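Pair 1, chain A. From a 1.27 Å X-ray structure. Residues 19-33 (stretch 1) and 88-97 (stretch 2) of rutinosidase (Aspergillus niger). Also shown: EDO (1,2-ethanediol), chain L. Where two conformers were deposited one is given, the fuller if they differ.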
# COMPACT_ATOMS: atom_id res chain seq x y z
N THR A 19 -25.61 7.54 -11.96
CA THR A 19 -26.78 6.69 -11.62
C THR A 19 -26.64 5.29 -12.23
O THR A 19 -27.32 4.36 -11.75
CB THR A 19 -28.07 7.39 -12.03
OG1 THR A 19 -28.14 7.60 -13.43
CG2 THR A 19 -28.19 8.70 -11.29
N PHE A 20 -25.90 5.14 -13.32
CA PHE A 20 -25.79 3.85 -14.04
C PHE A 20 -25.02 2.87 -13.17
O PHE A 20 -23.98 3.19 -12.59
CB PHE A 20 -25.09 4.11 -15.37
CG PHE A 20 -24.85 2.87 -16.18
CD1 PHE A 20 -25.85 2.36 -16.98
CD2 PHE A 20 -23.64 2.20 -16.12
CE1 PHE A 20 -25.66 1.18 -17.72
CE2 PHE A 20 -23.44 1.06 -16.87
CZ PHE A 20 -24.44 0.55 -17.67
N LYS A 21 -25.49 1.64 -13.15
CA LYS A 21 -24.81 0.50 -12.50
C LYS A 21 -24.74 -0.64 -13.51
O LYS A 21 -25.65 -0.85 -14.29
CB LYS A 21 -25.56 0.04 -11.28
CG LYS A 21 -25.58 1.09 -10.17
CD LYS A 21 -24.71 0.79 -9.00
CE LYS A 21 -25.22 1.40 -7.71
NZ LYS A 21 -24.11 1.92 -6.89
N GLY A 22 -23.61 -1.32 -13.54
CA GLY A 22 -23.54 -2.50 -14.39
C GLY A 22 -22.37 -3.38 -14.05
O GLY A 22 -21.34 -2.91 -13.58
N ASN A 23 -22.55 -4.69 -14.26
CA ASN A 23 -21.46 -5.69 -14.14
C ASN A 23 -21.08 -6.08 -15.56
O ASN A 23 -21.94 -6.45 -16.38
CB ASN A 23 -21.88 -6.91 -13.31
CG ASN A 23 -22.16 -6.55 -11.85
OD1 ASN A 23 -21.73 -5.52 -11.37
ND2 ASN A 23 -22.89 -7.43 -11.16
N GLY A 24 -19.80 -5.99 -15.82
CA GLY A 24 -19.25 -6.18 -17.15
C GLY A 24 -18.11 -7.16 -17.20
O GLY A 24 -17.70 -7.82 -16.23
N VAL A 25 -17.54 -7.24 -18.39
CA VAL A 25 -16.30 -7.98 -18.65
C VAL A 25 -15.42 -7.19 -19.62
O VAL A 25 -15.93 -6.49 -20.52
CB VAL A 25 -16.67 -9.40 -19.15
CG1 VAL A 25 -17.21 -9.41 -20.57
CG2 VAL A 25 -15.50 -10.33 -19.00
N ASN A 26 -14.13 -7.44 -19.50
CA ASN A 26 -13.16 -7.03 -20.53
C ASN A 26 -13.11 -8.07 -21.62
O ASN A 26 -13.19 -9.27 -21.35
CB ASN A 26 -11.76 -6.90 -19.96
CG ASN A 26 -11.62 -5.64 -19.12
OD1 ASN A 26 -11.29 -4.59 -19.69
ND2 ASN A 26 -11.94 -5.71 -17.82
N LEU A 27 -13.00 -7.59 -22.86
CA LEU A 27 -12.66 -8.46 -24.00
C LEU A 27 -11.16 -8.31 -24.24
O LEU A 27 -10.72 -7.87 -25.34
CB LEU A 27 -13.54 -8.12 -25.21
CG LEU A 27 -15.03 -8.17 -25.05
CD1 LEU A 27 -15.75 -7.87 -26.35
CD2 LEU A 27 -15.52 -9.51 -24.49
N GLY A 28 -10.34 -8.62 -23.25
CA GLY A 28 -8.90 -8.51 -23.37
C GLY A 28 -8.28 -9.61 -24.18
O GLY A 28 -8.88 -10.66 -24.40
N GLY A 29 -7.04 -9.42 -24.63
CA GLY A 29 -6.32 -10.45 -25.36
C GLY A 29 -6.89 -10.70 -26.72
O GLY A 29 -6.51 -11.69 -27.36
N TRP A 30 -7.73 -9.80 -27.21
CA TRP A 30 -8.48 -9.96 -28.49
C TRP A 30 -7.89 -9.01 -29.52
O TRP A 30 -7.26 -9.48 -30.51
CB TRP A 30 -9.95 -9.74 -28.26
CG TRP A 30 -10.79 -9.76 -29.51
CD1 TRP A 30 -10.66 -10.57 -30.62
CD2 TRP A 30 -11.94 -8.94 -29.76
NE1 TRP A 30 -11.64 -10.29 -31.53
CE2 TRP A 30 -12.45 -9.29 -31.04
CE3 TRP A 30 -12.58 -7.93 -29.05
CZ2 TRP A 30 -13.59 -8.67 -31.55
CZ3 TRP A 30 -13.67 -7.32 -29.60
CH2 TRP A 30 -14.20 -7.69 -30.82
N LEU A 31 -8.03 -7.72 -29.29
CA LEU A 31 -7.47 -6.67 -30.16
C LEU A 31 -6.12 -6.14 -29.65
O LEU A 31 -5.47 -5.38 -30.37
CB LEU A 31 -8.49 -5.54 -30.35
CG LEU A 31 -9.86 -6.01 -30.83
CD1 LEU A 31 -10.83 -4.84 -31.00
CD2 LEU A 31 -9.73 -6.81 -32.16
N GLU A 32 -5.69 -6.56 -28.47
CA GLU A 32 -4.34 -6.32 -27.95
C GLU A 32 -3.84 -7.65 -27.37
O GLU A 32 -4.68 -8.34 -26.73
CB GLU A 32 -4.36 -5.20 -26.90
CG GLU A 32 -5.34 -5.37 -25.73
CD GLU A 32 -4.89 -6.21 -24.56
OE1 GLU A 32 -5.75 -6.87 -23.98
OE2 GLU A 32 -3.69 -6.12 -24.19
N GLN A 33 -2.57 -7.94 -27.54
CA GLN A 33 -2.09 -9.33 -27.23
C GLN A 33 -1.17 -9.27 -26.01
O GLN A 33 -0.36 -8.34 -25.89
CB GLN A 33 -1.32 -9.91 -28.43
CG GLN A 33 -2.06 -9.76 -29.76
CD GLN A 33 -3.46 -10.27 -29.72
OE1 GLN A 33 -3.82 -11.28 -29.07
NE2 GLN A 33 -4.35 -9.59 -30.45
N ILE A 88 -24.07 -10.21 -17.88
CA ILE A 88 -23.17 -9.10 -18.31
C ILE A 88 -24.00 -8.05 -19.05
O ILE A 88 -24.77 -8.38 -19.99
CB ILE A 88 -22.03 -9.64 -19.17
CG1 ILE A 88 -21.12 -10.55 -18.34
CG2 ILE A 88 -21.22 -8.57 -19.88
CD1 ILE A 88 -20.49 -9.84 -17.13
N THR A 89 -23.76 -6.78 -18.70
CA THR A 89 -24.42 -5.64 -19.37
C THR A 89 -23.43 -4.56 -19.82
O THR A 89 -23.87 -3.56 -20.42
CB THR A 89 -25.43 -4.96 -18.47
OG1 THR A 89 -24.80 -4.45 -17.31
CG2 THR A 89 -26.55 -5.89 -18.07
N VAL A 90 -22.12 -4.75 -19.63
CA VAL A 90 -21.08 -3.78 -20.06
C VAL A 90 -19.93 -4.55 -20.67
O VAL A 90 -19.52 -5.60 -20.09
CB VAL A 90 -20.57 -2.98 -18.86
CG1 VAL A 90 -19.45 -2.04 -19.26
CG2 VAL A 90 -21.70 -2.22 -18.21
N LEU A 91 -19.40 -4.08 -21.79
CA LEU A 91 -18.20 -4.64 -22.40
C LEU A 91 -17.13 -3.58 -22.40
O LEU A 91 -17.35 -2.51 -22.98
CB LEU A 91 -18.44 -5.14 -23.83
CG LEU A 91 -19.53 -6.19 -24.02
CD1 LEU A 91 -19.81 -6.46 -25.48
CD2 LEU A 91 -19.19 -7.46 -23.29
N ARG A 92 -16.01 -3.84 -21.76
CA ARG A 92 -14.83 -2.96 -21.88
C ARG A 92 -13.93 -3.59 -22.90
O ARG A 92 -13.59 -4.80 -22.81
CB ARG A 92 -14.12 -2.82 -20.55
CG ARG A 92 -12.86 -1.97 -20.65
CD ARG A 92 -12.36 -1.52 -19.30
NE ARG A 92 -11.17 -0.67 -19.28
CZ ARG A 92 -9.91 -1.06 -19.15
NH1 ARG A 92 -9.57 -2.36 -19.10
NH2 ARG A 92 -8.97 -0.12 -19.01
N ILE A 93 -13.55 -2.85 -23.94
CA ILE A 93 -12.83 -3.37 -25.10
C ILE A 93 -11.48 -2.69 -25.26
O ILE A 93 -11.40 -1.56 -25.83
CB ILE A 93 -13.67 -3.32 -26.40
CG1 ILE A 93 -15.08 -3.85 -26.20
CG2 ILE A 93 -12.89 -4.04 -27.47
CD1 ILE A 93 -15.95 -3.86 -27.43
N PRO A 94 -10.39 -3.29 -24.76
CA PRO A 94 -9.05 -2.76 -24.94
C PRO A 94 -8.63 -2.89 -26.40
O PRO A 94 -8.77 -3.95 -27.02
CB PRO A 94 -8.17 -3.64 -24.03
CG PRO A 94 -9.15 -4.18 -23.03
CD PRO A 94 -10.42 -4.43 -23.82
N THR A 95 -8.10 -1.79 -26.94
CA THR A 95 -7.58 -1.74 -28.31
C THR A 95 -6.15 -1.20 -28.26
O THR A 95 -5.78 -0.42 -27.34
CB THR A 95 -8.46 -0.86 -29.19
OG1 THR A 95 -8.43 0.54 -28.81
CG2 THR A 95 -9.90 -1.30 -29.23
N THR A 96 -5.34 -1.56 -29.26
CA THR A 96 -4.06 -0.84 -29.45
C THR A 96 -4.36 0.47 -30.19
O THR A 96 -5.35 0.57 -30.91
CB THR A 96 -3.02 -1.64 -30.20
OG1 THR A 96 -3.43 -1.72 -31.57
CG2 THR A 96 -2.84 -3.04 -29.63
N TYR A 97 -3.46 1.41 -30.07
CA TYR A 97 -3.65 2.68 -30.85
C TYR A 97 -3.61 2.36 -32.35
O TYR A 97 -4.13 3.16 -33.14
CB TYR A 97 -2.64 3.78 -30.50
CG TYR A 97 -1.22 3.46 -30.78
CD1 TYR A 97 -0.72 3.50 -32.08
CD2 TYR A 97 -0.34 3.05 -29.77
CE1 TYR A 97 0.59 3.22 -32.36
CE2 TYR A 97 0.98 2.73 -30.06
CZ TYR A 97 1.45 2.84 -31.37
OH TYR A 97 2.75 2.49 -31.66
C1 EDO L . -22.71 -10.75 -14.00
O1 EDO L . -22.00 -11.79 -14.52
C2 EDO L . -23.37 -11.03 -12.72
O2 EDO L . -23.92 -9.80 -12.20
O HOH W 1 -26.40 -2.38 -16.44
O HOH W 2 -25.03 -6.05 -15.08
O HOH W 3 -8.68 -6.72 -26.74
O HOH W 4 -5.92 -3.08 -31.71

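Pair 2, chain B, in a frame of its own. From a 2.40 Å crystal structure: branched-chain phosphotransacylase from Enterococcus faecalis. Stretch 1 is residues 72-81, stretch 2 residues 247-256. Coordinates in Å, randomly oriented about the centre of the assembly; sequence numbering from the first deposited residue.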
# COMPACT_ATOMS: atom_id res chain seq x y z
N ILE B 72 4.04 30.08 -0.89
CA ILE B 72 4.20 28.70 -0.46
C ILE B 72 4.72 28.64 0.97
O ILE B 72 5.60 29.40 1.35
CB ILE B 72 5.19 27.94 -1.37
CG1 ILE B 72 4.66 27.87 -2.80
CG2 ILE B 72 5.40 26.53 -0.83
CD1 ILE B 72 5.69 27.37 -3.81
N LEU B 73 4.15 27.74 1.75
CA LEU B 73 4.57 27.57 3.13
C LEU B 73 5.33 26.24 3.20
O LEU B 73 4.90 25.24 2.62
CB LEU B 73 3.35 27.52 4.05
CG LEU B 73 3.65 27.40 5.54
CD1 LEU B 73 4.44 28.62 6.00
CD2 LEU B 73 2.36 27.28 6.32
N LEU B 74 6.45 26.24 3.92
CA LEU B 74 7.26 25.04 4.05
C LEU B 74 7.71 24.81 5.49
O LEU B 74 8.30 25.69 6.12
CB LEU B 74 8.48 25.14 3.12
CG LEU B 74 9.40 23.93 2.97
CD1 LEU B 74 10.06 23.96 1.60
CD2 LEU B 74 10.45 23.93 4.08
N LYS B 75 7.42 23.62 6.00
CA LYS B 75 7.76 23.27 7.37
C LYS B 75 9.18 22.73 7.53
O LYS B 75 9.46 21.58 7.17
CB LYS B 75 6.78 22.23 7.91
CG LYS B 75 7.00 21.88 9.37
CD LYS B 75 6.14 20.72 9.80
CE LYS B 75 6.87 19.40 9.63
NZ LYS B 75 8.05 19.30 10.55
N GLY B 76 10.06 23.56 8.08
CA GLY B 76 11.44 23.14 8.31
C GLY B 76 11.45 22.27 9.55
O GLY B 76 10.71 21.29 9.63
N ILE B 77 12.28 22.61 10.54
CA ILE B 77 12.34 21.84 11.78
C ILE B 77 11.44 22.47 12.84
O ILE B 77 11.81 23.46 13.48
CB ILE B 77 13.79 21.73 12.30
CG1 ILE B 77 14.64 20.97 11.29
CG2 ILE B 77 13.82 21.01 13.65
CD1 ILE B 77 16.09 20.79 11.71
N ILE B 78 10.26 21.90 13.03
CA ILE B 78 9.29 22.40 13.99
C ILE B 78 8.14 21.40 14.08
O ILE B 78 7.79 20.76 13.09
CB ILE B 78 8.72 23.79 13.56
CG1 ILE B 78 7.62 24.24 14.52
CG2 ILE B 78 8.18 23.70 12.13
CD1 ILE B 78 7.10 25.63 14.23
N GLN B 79 7.55 21.25 15.27
CA GLN B 79 6.45 20.32 15.45
C GLN B 79 5.31 20.62 14.47
O GLN B 79 4.87 21.76 14.32
CB GLN B 79 5.91 20.39 16.88
CG GLN B 79 6.97 20.20 17.95
CD GLN B 79 7.82 21.45 18.15
OE1 GLN B 79 8.94 21.38 18.69
NE2 GLN B 79 7.30 22.60 17.73
N THR B 80 4.85 19.57 13.80
CA THR B 80 3.77 19.68 12.83
C THR B 80 2.50 20.22 13.48
O THR B 80 1.80 21.07 12.92
CB THR B 80 3.49 18.29 12.20
OG1 THR B 80 4.72 17.74 11.73
CG2 THR B 80 2.52 18.41 11.03
N HIS B 81 2.21 19.73 14.68
CA HIS B 81 1.03 20.17 15.41
C HIS B 81 1.11 21.69 15.66
O HIS B 81 0.11 22.40 15.51
CB HIS B 81 0.95 19.41 16.74
CG HIS B 81 -0.26 19.76 17.56
ND1 HIS B 81 -0.32 19.54 18.92
CD2 HIS B 81 -1.44 20.31 17.21
CE1 HIS B 81 -1.49 19.95 19.37
NE2 HIS B 81 -2.19 20.42 18.36
N LYS B 247 -5.07 28.66 0.84
CA LYS B 247 -4.85 29.50 -0.32
C LYS B 247 -3.38 29.45 -0.75
O LYS B 247 -2.99 30.06 -1.74
CB LYS B 247 -5.29 30.94 -0.04
CG LYS B 247 -4.75 31.54 1.24
CD LYS B 247 -5.37 32.91 1.50
CE LYS B 247 -6.90 32.85 1.55
NZ LYS B 247 -7.47 34.16 1.91
N VAL B 248 -2.59 28.70 0.01
CA VAL B 248 -1.17 28.54 -0.30
C VAL B 248 -0.73 27.08 -0.08
O VAL B 248 -1.02 26.48 0.96
CB VAL B 248 -0.32 29.50 0.58
CG1 VAL B 248 1.12 29.07 0.58
CG2 VAL B 248 -0.45 30.94 0.06
N PRO B 249 -0.07 26.47 -1.08
CA PRO B 249 0.40 25.08 -0.97
C PRO B 249 1.26 24.96 0.28
O PRO B 249 2.09 25.83 0.56
CB PRO B 249 1.23 24.91 -2.23
CG PRO B 249 0.49 25.71 -3.22
CD PRO B 249 0.16 26.98 -2.45
N VAL B 250 1.07 23.88 1.04
CA VAL B 250 1.88 23.72 2.24
C VAL B 250 2.73 22.47 2.09
O VAL B 250 2.22 21.38 1.89
CB VAL B 250 1.01 23.62 3.53
CG1 VAL B 250 1.90 23.64 4.77
CG2 VAL B 250 0.02 24.76 3.57
N VAL B 251 4.05 22.64 2.15
CA VAL B 251 4.96 21.52 2.01
C VAL B 251 5.47 21.07 3.39
O VAL B 251 5.97 21.88 4.17
CB VAL B 251 6.17 21.91 1.12
CG1 VAL B 251 7.09 20.73 0.94
CG2 VAL B 251 5.70 22.44 -0.22
N LEU B 252 5.32 19.79 3.68
CA LEU B 252 5.77 19.24 4.95
C LEU B 252 7.11 18.55 4.75
O LEU B 252 7.26 17.68 3.89
CB LEU B 252 4.74 18.24 5.49
CG LEU B 252 3.38 18.84 5.86
CD1 LEU B 252 2.41 17.74 6.28
CD2 LEU B 252 3.56 19.85 6.97
N THR B 253 8.09 18.95 5.54
CA THR B 253 9.43 18.39 5.46
C THR B 253 9.82 17.75 6.79
O THR B 253 9.44 18.22 7.86
CB THR B 253 10.45 19.49 5.07
OG1 THR B 253 10.61 19.51 3.65
CG2 THR B 253 11.80 19.28 5.74
N SER B 254 10.59 16.67 6.71
CA SER B 254 11.07 15.96 7.89
C SER B 254 12.58 15.88 7.76
O SER B 254 13.09 15.57 6.69
CB SER B 254 10.49 14.55 7.96
OG SER B 254 11.02 13.82 9.06
N ARG B 255 13.29 16.16 8.85
CA ARG B 255 14.75 16.12 8.84
C ARG B 255 15.28 14.89 8.11
O ARG B 255 16.23 14.98 7.33
CB ARG B 255 15.27 16.17 10.28
CG ARG B 255 16.77 16.41 10.39
CD ARG B 255 17.13 16.88 11.79
NE ARG B 255 18.25 17.83 11.75
CZ ARG B 255 18.50 18.74 12.69
NH1 ARG B 255 17.72 18.85 13.76
NH2 ARG B 255 19.54 19.56 12.53
N SER B 256 14.66 13.74 8.37
CA SER B 256 15.07 12.49 7.74
C SER B 256 14.90 12.49 6.22
O SER B 256 15.50 11.67 5.52
CB SER B 256 14.28 11.31 8.33
OG SER B 256 12.89 11.51 8.21

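Pair 1 and pair 2 each lay two short parallel strands side by side. The strand axes approach to 4.7 Å in both, and their N-to-C directions differ by 30° in pair 1 and 16° in pair 2. Superposing N, CA and C of 14 central residues gives an RMSD of 1.0 Å, with Val25(A) on Leu73(B), Asn26(A) on Leu74(B), Leu91(A) on Val250(B) and Arg92(A) on Val251(B).

The backbone ladder is the firmest common element. Val25(A) N donates to Val90(A) O at 3.1 Å, and its counterpart Leu73(B) N donates to Pro249(B) O, also at 3.1 Å. The next rung runs the other way: Arg92(A) N to Val25(A) O is 2.9 Å, and Val251(B) N to Leu73(B) O is 2.8 Å. Then Leu27(A) N reaches Arg92(A) O at 2.9 Å, as Lys75(B) N reaches Val251(B) O at 2.9 Å. All six N-H...O angles lie between 155° and 174°. Because a proline nitrogen carries no hydrogen, Pro94(A) cannot donate the following rung; at the matching position Thr253(B) N does, but only weakly, to Lys75(B) O (3.4 Å, 130°).

On the sheet face holding Val25(A) and Leu91(A), both pairs use aliphatic packing. Val25(A) CG1 lies 3.9 Å from Leu91(A) CD2; Leu73(B) CD2 lies 4.0 Å from Val250(B) CG1. The larger residue thus changes strands while the spacing hardly moves.

The other face shows the sharpest chemical contrast. The side-chain centres of Asn26(A) and Leu74(B) coincide within 0.5 Å, yet Asn26(A) OD1 accepts a hydrogen bond from Arg92(A) NH1 at 2.9 Å, near the guanidinium plane, whereas Leu74(B) CG packs against Val251(B) CB at 4.2 Å. The extended arginine and compact valine have centres 3.5 Å apart.

At the strand exit, Leu27(A) CD1 meets Ile93(A) CG1 at 4.1 Å. Lys75(B) also supplies apolar contact, its CD lying 3.9 Å from Leu252(B) CD2, but its NZ turns back to Ile78(B) O at 2.9 Å and bonds weakly to Thr253(B) O at 3.2 Å.

Gly24(A) coincides with Ile72(B) within 1.0 Å. An ideal CB on Gly24(A) would sit 2.6 Å from Val90(A) O, a clash; Ile72(B), whose CB points sideways, instead places CG2 3.7 Å from Pro249(B) O and 4.1 Å from Val251(B) CG2. Similar backbone rungs therefore accommodate a polar side-chain pair in one case and an aliphatic one in the other.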